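Local coordinates for UPF0303 protein YBR137W (Saccharomyces cerevisiae, PDB 4CLC) that is of unknown molecular function but belongs to the HbpS-like family of the GAF clan and forms an assembly of ten chains, at residues D85-I88 and Q89-K93; G110-P114 and E115-F119; F118-S122 and K123-F127. All coordinates share one frame; numbering follows the deposited sequence.

Contact 1. Residues D85-I88 and Q89-K93; sequences DFWI and QRKKK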
loop_
_atom_site.group_PDB
_atom_site.type_symbol
_atom_site.label_atom_id
_atom_site.label_comp_id
_atom_site.label_asym_id
_atom_site.label_seq_id
_atom_site.Cartn_x
_atom_site.Cartn_y
_atom_site.Cartn_z
ATOM N N ASP D 85 15.158 18.900 -0.774
ATOM C CA ASP D 85 14.231 18.425 -1.795
ATOM C C ASP D 85 12.867 18.125 -1.183
ATOM O O ASP D 85 11.828 18.505 -1.738
ATOM C CB ASP D 85 14.793 17.191 -2.501
ATOM C CG ASP D 85 16.009 17.505 -3.348
ATOM O OD1 ASP D 85 16.161 18.652 -3.829
ATOM O OD2 ASP D 85 16.838 16.604 -3.527
ATOM N N PHE D 86 12.875 17.451 -0.040
ATOM C CA PHE D 86 11.650 17.223 0.703
ATOM C C PHE D 86 10.938 18.549 1.011
ATOM O O PHE D 86 9.737 18.686 0.764
ATOM C CB PHE D 86 11.953 16.466 1.988
ATOM C CG PHE D 86 12.251 15.020 1.777
ATOM C CD1 PHE D 86 11.215 14.090 1.704
ATOM C CD2 PHE D 86 13.565 14.575 1.649
ATOM C CE1 PHE D 86 11.468 12.746 1.503
ATOM C CE2 PHE D 86 13.837 13.224 1.454
ATOM C CZ PHE D 86 12.770 12.308 1.380
ATOM N N TRP D 87 11.692 19.526 1.525
ATOM C CA TRP D 87 11.110 20.817 1.879
ATOM C C TRP D 87 10.546 21.477 0.647
ATOM O O TRP D 87 9.436 22.017 0.678
ATOM C CB TRP D 87 12.134 21.741 2.568
ATOM C CG TRP D 87 12.180 21.514 4.056
ATOM C CD1 TRP D 87 13.079 20.751 4.751
ATOM C CD2 TRP D 87 11.258 22.010 5.016
ATOM N NE1 TRP D 87 12.770 20.741 6.082
ATOM C CE2 TRP D 87 11.649 21.517 6.276
ATOM C CE3 TRP D 87 10.130 22.830 4.941
ATOM C CZ2 TRP D 87 10.964 21.823 7.449
ATOM C CZ3 TRP D 87 9.446 23.131 6.103
ATOM C CH2 TRP D 87 9.864 22.629 7.339
ATOM N N ILE D 88 11.291 21.406 -0.450
ATOM C CA ILE D 88 10.817 21.981 -1.696
ATOM C C ILE D 88 9.517 21.316 -2.143
ATOM O O ILE D 88 8.584 22.002 -2.546
ATOM C CB ILE D 88 11.877 21.877 -2.798
ATOM C CG1 ILE D 88 12.963 22.919 -2.544
ATOM C CG2 ILE D 88 11.254 22.112 -4.186
ATOM C CD1 ILE D 88 13.952 23.012 -3.647
ATOM N N GLN D 89 9.448 19.989 -2.039
ATOM C CA GLN D 89 8.257 19.268 -2.467
ATOM C C GLN D 89 7.091 19.573 -1.562
ATOM O O GLN D 89 5.989 19.865 -2.023
ATOM C CB GLN D 89 8.508 17.768 -2.500
ATOM C CG GLN D 89 7.863 17.094 -3.704
ATOM C CD GLN D 89 8.407 17.615 -5.052
ATOM O OE1 GLN D 89 9.394 18.371 -5.110
ATOM N NE2 GLN D 89 7.764 17.195 -6.143
ATOM N N ARG D 90 7.357 19.541 -0.263
ATOM C CA ARG D 90 6.337 19.830 0.725
ATOM C C ARG D 90 5.821 21.284 0.671
ATOM O O ARG D 90 4.610 21.516 0.820
ATOM C CB ARG D 90 6.870 19.485 2.102
ATOM C CG ARG D 90 7.235 18.037 2.237
ATOM C CD ARG D 90 7.727 17.703 3.609
ATOM N NE ARG D 90 6.762 18.116 4.625
ATOM C CZ ARG D 90 6.984 19.067 5.529
ATOM N NH1 ARG D 90 8.147 19.703 5.573
ATOM N NH2 ARG D 90 6.040 19.377 6.395
ATOM N N LYS D 91 6.698 22.259 0.439
ATOM C CA LYS D 91 6.212 23.633 0.349
ATOM C C LYS D 91 5.365 23.820 -0.903
ATOM O O LYS D 91 4.244 24.339 -0.839
ATOM C CB LYS D 91 7.364 24.634 0.348
ATOM C CG LYS D 91 8.146 24.688 1.636
ATOM C CD LYS D 91 9.104 25.856 1.641
ATOM C CE LYS D 91 10.133 25.733 2.755
ATOM N NZ LYS D 91 11.119 26.862 2.698
ATOM N N LYS D 92 5.920 23.386 -2.034
ATOM C CA LYS D 92 5.291 23.483 -3.350
ATOM C C LYS D 92 3.918 22.848 -3.321
ATOM O O LYS D 92 2.956 23.400 -3.851
ATOM C CB LYS D 92 6.168 22.802 -4.413
ATOM C CG LYS D 92 5.611 22.853 -5.812
ATOM C CD LYS D 92 6.527 22.219 -6.837
ATOM C CE LYS D 92 6.837 20.794 -6.518
ATOM N NZ LYS D 92 8.306 20.642 -6.376
ATOM N N LYS D 93 3.834 21.689 -2.681
ATOM C CA LYS D 93 2.590 20.955 -2.635
ATOM C C LYS D 93 1.511 21.799 -1.959
ATOM O O LYS D 93 0.430 22.008 -2.530
ATOM C CB LYS D 93 2.767 19.605 -1.924
ATOM C CG LYS D 93 1.597 18.680 -2.207
ATOM C CD LYS D 93 1.810 17.251 -1.763
ATOM C CE LYS D 93 0.663 16.362 -2.260
ATOM N NZ LYS D 93 1.032 14.912 -2.362
#
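The carbonyls of D85, F86, W87 and I88 accept from the amides of Q89, R90, K91 and K92 in that order, the i to i+4 ladder of an α-helix, so the two segments are successive turns of helix 84-98. In the second rung R90 N lies 2.7 Å from F86 O. On one flank W87 and R90 form a cation-pi pair: R90 CZ stands 4.9 Å from the centroid of the six-membered ring of W87 and 12° off its normal. The guanidinium does not lie flat on the indole but is tipped 75° to it. Its NH1 leads, 3.7 Å from W87 CZ3, brought over the ring by the bend of the arginine chain at chi3 (54°), while NH2 turns away to S122 O. K91 runs extended past the same indole, its CE 3.6 Å from W87 CE3, and carries its ammonium on to the carbonyls of G129 and I148. K92 folds back through chi3 and chi4. Its NZ donates to Q89 OE1 at 2.8 Å, arriving well above the amide's carbonyl plane, and passes 4.0 Å from I88 CG2. D85 reaches out of the turn to a salt bridge with R73, and F86 meets aromatic and basic side chains of another chain. The helix thus lies against the sheet, I88 on A60 and D62 of strand 60-64 and on S149 of strand 144-149, K91 and K92 on T147, while W87 and R90 touch the loop at A126.

Contact 2. Residues G110-P114 and E115-F119; sequences GDKTP and EEKFF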
loop_
_atom_site.group_PDB
_atom_site.type_symbol
_atom_site.label_atom_id
_atom_site.label_comp_id
_atom_site.label_asym_id
_atom_site.label_seq_id
_atom_site.Cartn_x
_atom_site.Cartn_y
_atom_site.Cartn_z
ATOM N N GLY D 110 -2.161 29.315 12.337
ATOM C CA GLY D 110 -1.050 29.337 13.273
ATOM C C GLY D 110 -1.337 28.688 14.610
ATOM O O GLY D 110 -2.335 28.994 15.252
ATOM N N ASP D 111 -0.448 27.792 15.013
ATOM C CA ASP D 111 -0.518 27.038 16.275
ATOM C C ASP D 111 -1.424 25.814 16.222
ATOM O O ASP D 111 -1.267 24.906 17.043
ATOM C CB ASP D 111 -0.985 27.927 17.453
ATOM C CG ASP D 111 0.141 28.786 18.053
ATOM O OD1 ASP D 111 1.109 29.118 17.330
ATOM O OD2 ASP D 111 0.041 29.142 19.257
ATOM N N LYS D 112 -2.321 25.730 15.247
ATOM C CA LYS D 112 -3.033 24.471 15.048
ATOM C C LYS D 112 -2.143 23.586 14.189
ATOM O O LYS D 112 -1.372 24.105 13.380
ATOM C CB LYS D 112 -4.402 24.680 14.395
ATOM C CG LYS D 112 -5.513 25.113 15.347
ATOM C CD LYS D 112 -6.713 25.648 14.559
ATOM C CE LYS D 112 -7.709 26.419 15.435
ATOM N NZ LYS D 112 -8.632 27.291 14.624
ATOM N N THR D 113 -2.215 22.267 14.380
ATOM C CA THR D 113 -1.515 21.343 13.483
ATOM C C THR D 113 -2.179 21.360 12.124
ATOM O O THR D 113 -3.374 21.677 12.020
ATOM C CB THR D 113 -1.488 19.870 13.997
ATOM O OG1 THR D 113 -2.815 19.314 14.025
ATOM C CG2 THR D 113 -0.799 19.766 15.358
ATOM N N PRO D 114 -1.405 21.023 11.070
ATOM C CA PRO D 114 -1.953 20.934 9.712
ATOM C C PRO D 114 -3.077 19.909 9.650
ATOM O O PRO D 114 -4.140 20.202 9.109
ATOM C CB PRO D 114 -0.744 20.503 8.880
ATOM C CG PRO D 114 0.415 21.027 9.657
ATOM C CD PRO D 114 0.045 20.766 11.073
ATOM N N GLU D 115 -2.849 18.748 10.250
ATOM C CA GLU D 115 -3.876 17.721 10.362
ATOM C C GLU D 115 -5.176 18.278 10.979
ATOM O O GLU D 115 -6.279 17.893 10.564
ATOM C CB GLU D 115 -3.360 16.533 11.181
ATOM C CG GLU D 115 -2.132 15.817 10.597
ATOM C CD GLU D 115 -0.799 16.523 10.874
ATOM O OE1 GLU D 115 -0.778 17.749 11.171
ATOM O OE2 GLU D 115 0.245 15.839 10.785
ATOM N N GLU D 116 -5.058 19.187 11.950
ATOM C CA GLU D 116 -6.244 19.783 12.568
ATOM C C GLU D 116 -6.954 20.788 11.676
ATOM O O GLU D 116 -8.176 20.736 11.537
ATOM C CB GLU D 116 -5.891 20.482 13.871
ATOM C CG GLU D 116 -5.822 19.600 15.103
ATOM C CD GLU D 116 -5.166 20.321 16.289
ATOM O OE1 GLU D 116 -4.921 21.556 16.185
ATOM O OE2 GLU D 116 -4.881 19.640 17.308
ATOM N N LYS D 117 -6.214 21.750 11.129
ATOM C CA LYS D 117 -6.886 22.853 10.439
ATOM C C LYS D 117 -7.248 22.599 8.969
ATOM O O LYS D 117 -8.324 22.980 8.520
ATOM C CB LYS D 117 -6.042 24.136 10.556
ATOM C CG LYS D 117 -6.758 25.396 10.055
ATOM C CD LYS D 117 -6.831 26.452 11.143
ATOM C CE LYS D 117 -7.681 27.697 10.765
ATOM N NZ LYS D 117 -8.513 27.633 9.507
ATOM N N PHE D 118 -6.327 22.033 8.196
ATOM C CA PHE D 118 -6.598 21.800 6.774
ATOM C C PHE D 118 -6.881 20.348 6.380
ATOM O O PHE D 118 -7.248 20.075 5.218
ATOM C CB PHE D 118 -5.440 22.361 5.965
ATOM C CG PHE D 118 -5.137 23.763 6.317
ATOM C CD1 PHE D 118 -6.000 24.781 5.942
ATOM C CD2 PHE D 118 -4.025 24.070 7.079
ATOM C CE1 PHE D 118 -5.734 26.091 6.290
ATOM C CE2 PHE D 118 -3.755 25.364 7.423
ATOM C CZ PHE D 118 -4.607 26.380 7.036
ATOM N N PHE D 119 -6.739 19.453 7.364
ATOM C CA PHE D 119 -6.898 18.011 7.187
ATOM C C PHE D 119 -5.950 17.424 6.156
ATOM O O PHE D 119 -6.394 16.840 5.155
ATOM C CB PHE D 119 -8.350 17.704 6.829
ATOM C CG PHE D 119 -9.311 18.261 7.825
ATOM C CD1 PHE D 119 -9.592 17.558 8.998
ATOM C CD2 PHE D 119 -9.883 19.512 7.633
ATOM C CE1 PHE D 119 -10.439 18.086 9.934
ATOM C CE2 PHE D 119 -10.749 20.039 8.565
ATOM C CZ PHE D 119 -11.027 19.329 9.715
#
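T113 and E116 form a capping box at the start of the short helix 114-117, with T113 as N-cap. T113 OG1, set between its own backbone N and carbonyl carbon (chi1 66°), accepts from E116 N at 3.1 Å. The reciprocal half is made by the glutamate, whose extended side chain crosses the threonine obliquely. Its CB sits beside T113 OG1 and T113 O, its CG is 3.2 Å from T113 OG1, and its CD passes the same hydroxyl. At the tip, E116 OE1 takes a weak bond from T113 N at 3.3 Å and rests 3.6 Å from K112 CB. T113 O meanwhile receives K117 N, opening the helical ladder. P114 is the first helical residue, with no N-H to satisfy, and its ring lies side by side with E115: P114 CD is 3.1 Å from E115 OE1, which the bend at chi2 (80°) swings back over the proline. E115 OE2 continues to S122 OG, and the P114 ring also touches K109 and F127. With an alanine here, the ring carbons that restrain the backbone at the first helical turn are gone, and the E115 carboxylate would probably be freer to turn away from its bond to S122. P114 O accepts F118 N at 3.0 Å and, weakly, the N of F119, the first residue past the helix to leave helical phi/psi, with positive phi. Farther out on the exposed flank, the two lysine chains meet through their methylenes, K112 CD 3.5 Å from K117 CD, with the ammonium atoms K112 NZ and K117 NZ 5.1 Å apart.

Contact 3. Residues F118-S122 and K123-F127; sequences FFVDS and KEYAF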
loop_
_atom_site.group_PDB
_atom_site.type_symbol
_atom_site.label_atom_id
_atom_site.label_comp_id
_atom_site.label_asym_id
_atom_site.label_seq_id
_atom_site.Cartn_x
_atom_site.Cartn_y
_atom_site.Cartn_z
ATOM N N PHE D 118 -6.327 22.033 8.196
ATOM C CA PHE D 118 -6.598 21.800 6.774
ATOM C C PHE D 118 -6.881 20.348 6.380
ATOM O O PHE D 118 -7.248 20.075 5.218
ATOM C CB PHE D 118 -5.440 22.361 5.965
ATOM C CG PHE D 118 -5.137 23.763 6.317
ATOM C CD1 PHE D 118 -6.000 24.781 5.942
ATOM C CD2 PHE D 118 -4.025 24.070 7.079
ATOM C CE1 PHE D 118 -5.734 26.091 6.290
ATOM C CE2 PHE D 118 -3.755 25.364 7.423
ATOM C CZ PHE D 118 -4.607 26.380 7.036
ATOM N N PHE D 119 -6.739 19.453 7.364
ATOM C CA PHE D 119 -6.898 18.011 7.187
ATOM C C PHE D 119 -5.950 17.424 6.156
ATOM O O PHE D 119 -6.394 16.840 5.155
ATOM C CB PHE D 119 -8.350 17.704 6.829
ATOM C CG PHE D 119 -9.311 18.261 7.825
ATOM C CD1 PHE D 119 -9.592 17.558 8.998
ATOM C CD2 PHE D 119 -9.883 19.512 7.633
ATOM C CE1 PHE D 119 -10.439 18.086 9.934
ATOM C CE2 PHE D 119 -10.749 20.039 8.565
ATOM C CZ PHE D 119 -11.027 19.329 9.715
ATOM N N VAL D 120 -4.651 17.556 6.457
ATOM C CA VAL D 120 -3.537 17.181 5.580
ATOM C C VAL D 120 -2.389 16.581 6.401
ATOM O O VAL D 120 -2.239 16.889 7.579
ATOM C CB VAL D 120 -3.007 18.379 4.794
ATOM C CG1 VAL D 120 -4.054 18.922 3.859
ATOM C CG2 VAL D 120 -2.570 19.460 5.738
ATOM N N ASP D 121 -1.577 15.742 5.761
ATOM C CA ASP D 121 -0.545 14.935 6.418
ATOM C C ASP D 121 0.597 15.691 7.102
ATOM O O ASP D 121 1.060 15.282 8.165
ATOM C CB ASP D 121 0.068 13.995 5.394
ATOM C CG ASP D 121 0.797 12.834 6.015
ATOM O OD1 ASP D 121 1.511 13.013 7.026
ATOM O OD2 ASP D 121 0.664 11.723 5.458
ATOM N N SER D 122 1.112 16.725 6.459
ATOM C CA SER D 122 2.243 17.509 6.985
ATOM C C SER D 122 3.576 16.761 6.894
ATOM O O SER D 122 4.623 17.412 6.852
ATOM C CB SER D 122 2.020 17.976 8.453
ATOM O OG SER D 122 2.631 17.127 9.432
ATOM N N LYS D 123 3.567 15.431 6.767
ATOM C CA LYS D 123 4.788 14.772 6.299
ATOM C C LYS D 123 4.876 15.067 4.810
ATOM O O LYS D 123 5.929 14.937 4.201
ATOM C CB LYS D 123 4.806 13.259 6.561
ATOM C CG LYS D 123 5.430 12.845 7.912
ATOM C CD LYS D 123 4.422 13.034 9.041
ATOM C CE LYS D 123 5.090 13.417 10.367
ATOM N NZ LYS D 123 4.078 13.732 11.433
ATOM N N GLU D 124 3.747 15.533 4.291
ATOM C CA GLU D 124 3.406 15.693 2.893
ATOM C C GLU D 124 3.320 17.182 2.527
ATOM O O GLU D 124 3.890 17.616 1.532
ATOM C CB GLU D 124 2.078 14.968 2.589
ATOM C CG GLU D 124 1.735 14.828 1.098
ATOM C CD GLU D 124 0.473 13.999 0.808
ATOM O OE1 GLU D 124 -0.217 13.558 1.755
ATOM O OE2 GLU D 124 0.168 13.791 -0.391
ATOM N N TYR D 125 2.503 17.939 3.253
ATOM C CA TYR D 125 2.442 19.389 3.062
ATOM C C TYR D 125 3.250 20.179 4.104
ATOM O O TYR D 125 3.171 19.907 5.289
ATOM C CB TYR D 125 0.997 19.855 3.098
ATOM C CG TYR D 125 0.100 19.254 2.045
ATOM C CD1 TYR D 125 -0.521 18.018 2.251
ATOM C CD2 TYR D 125 -0.150 19.923 0.861
ATOM C CE1 TYR D 125 -1.349 17.469 1.309
ATOM C CE2 TYR D 125 -0.981 19.377 -0.086
ATOM C CZ TYR D 125 -1.580 18.149 0.143
ATOM O OH TYR D 125 -2.426 17.614 -0.810
ATOM N N ALA D 126 4.028 21.157 3.664
ATOM C CA ALA D 126 4.791 21.978 4.598
ATOM C C ALA D 126 4.160 23.347 4.724
ATOM O O ALA D 126 3.687 23.924 3.740
ATOM C CB ALA D 126 6.227 22.115 4.167
ATOM N N PHE D 127 4.068 23.832 5.953
ATOM C CA PHE D 127 3.488 25.137 6.158
ATOM C C PHE D 127 4.470 26.279 6.497
ATOM O O PHE D 127 4.029 27.419 6.724
ATOM C CB PHE D 127 2.366 24.982 7.172
ATOM C CG PHE D 127 1.183 24.290 6.584
ATOM C CD1 PHE D 127 1.111 22.901 6.568
ATOM C CD2 PHE D 127 0.185 25.023 5.946
ATOM C CE1 PHE D 127 0.039 22.261 5.978
ATOM C CE2 PHE D 127 -0.891 24.392 5.358
ATOM C CZ PHE D 127 -0.962 23.011 5.367
#
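F118 and F127 bring their rings together almost parallel, the planes 9° apart, but slid so far that they scarcely overlap: the centroids are 5.2 Å apart, and the closest approach is F118 CD2 to F127 CE2 at 3.6 Å. V120 fits between F127 and Y125 as a fork. With CG1 anti to its carbonyl carbon (chi1 -64°), that methyl lies over a face of the Y125 ring, while V120 CG2 meets the edge of F127, 3.8 Å from F127 CE1. The root of the fork is also in touch, V120 CB standing 3.6 Å from Y125 CD1. Beyond this apolar layer the chain turns sharply. D121 OD1 accepts from K123 N at 3.2 Å, closing an Asx turn around S122, the N-H coming from 45° above the carboxylate plane. S122, at positive phi, directs its CA-H at the carbonyl of Y125, S122 CA and Y125 O lying 3.1 Å apart. The carboxylates of D121 and E124 are neighbours, with OD2 of D121 4.2 Å from OE1 of E124; the salt bridge from K93 to E124 OE2 probably eases their repulsion. In the second shell, E115 holds S122 OG, R90 binds S122 O, R97 takes Y125 OH, and K123 NZ reaches the backbone of another chain. F98 meets the F118 ring edge-to-face. The loop therefore bridges two helices: V120, S122 and F127 pack on P114 of helix 114-117, while Y125 lies on K93 and T94 of helix 84-98 and A126 shares backbone hydrogen bonds with R90, ahead of strand 131-136.

How the contacts relate
Contact 3 is the buried one, contact 1 is half buried against the sheet, and contact 2 lies at the surface, farthest from the chain centre. Chemistry follows place: contact 2 is a capped helix start with carboxylate and lysine chains outside, contact 1 a helix flank where R90 stands over an indole, K91 passes it obliquely and K92 bonds to Q89, contact 3 an aromatic and aliphatic cluster ending in a polar turn. Contacts 1 and 2 do not touch, their nearest atoms about 7 Å apart; the loop 118-127 joins them, sharing F118 and F119 with contact 2. To contact 1 it is tied by charge and backbone carbonyls, to contact 2 largely by proline packing and E115.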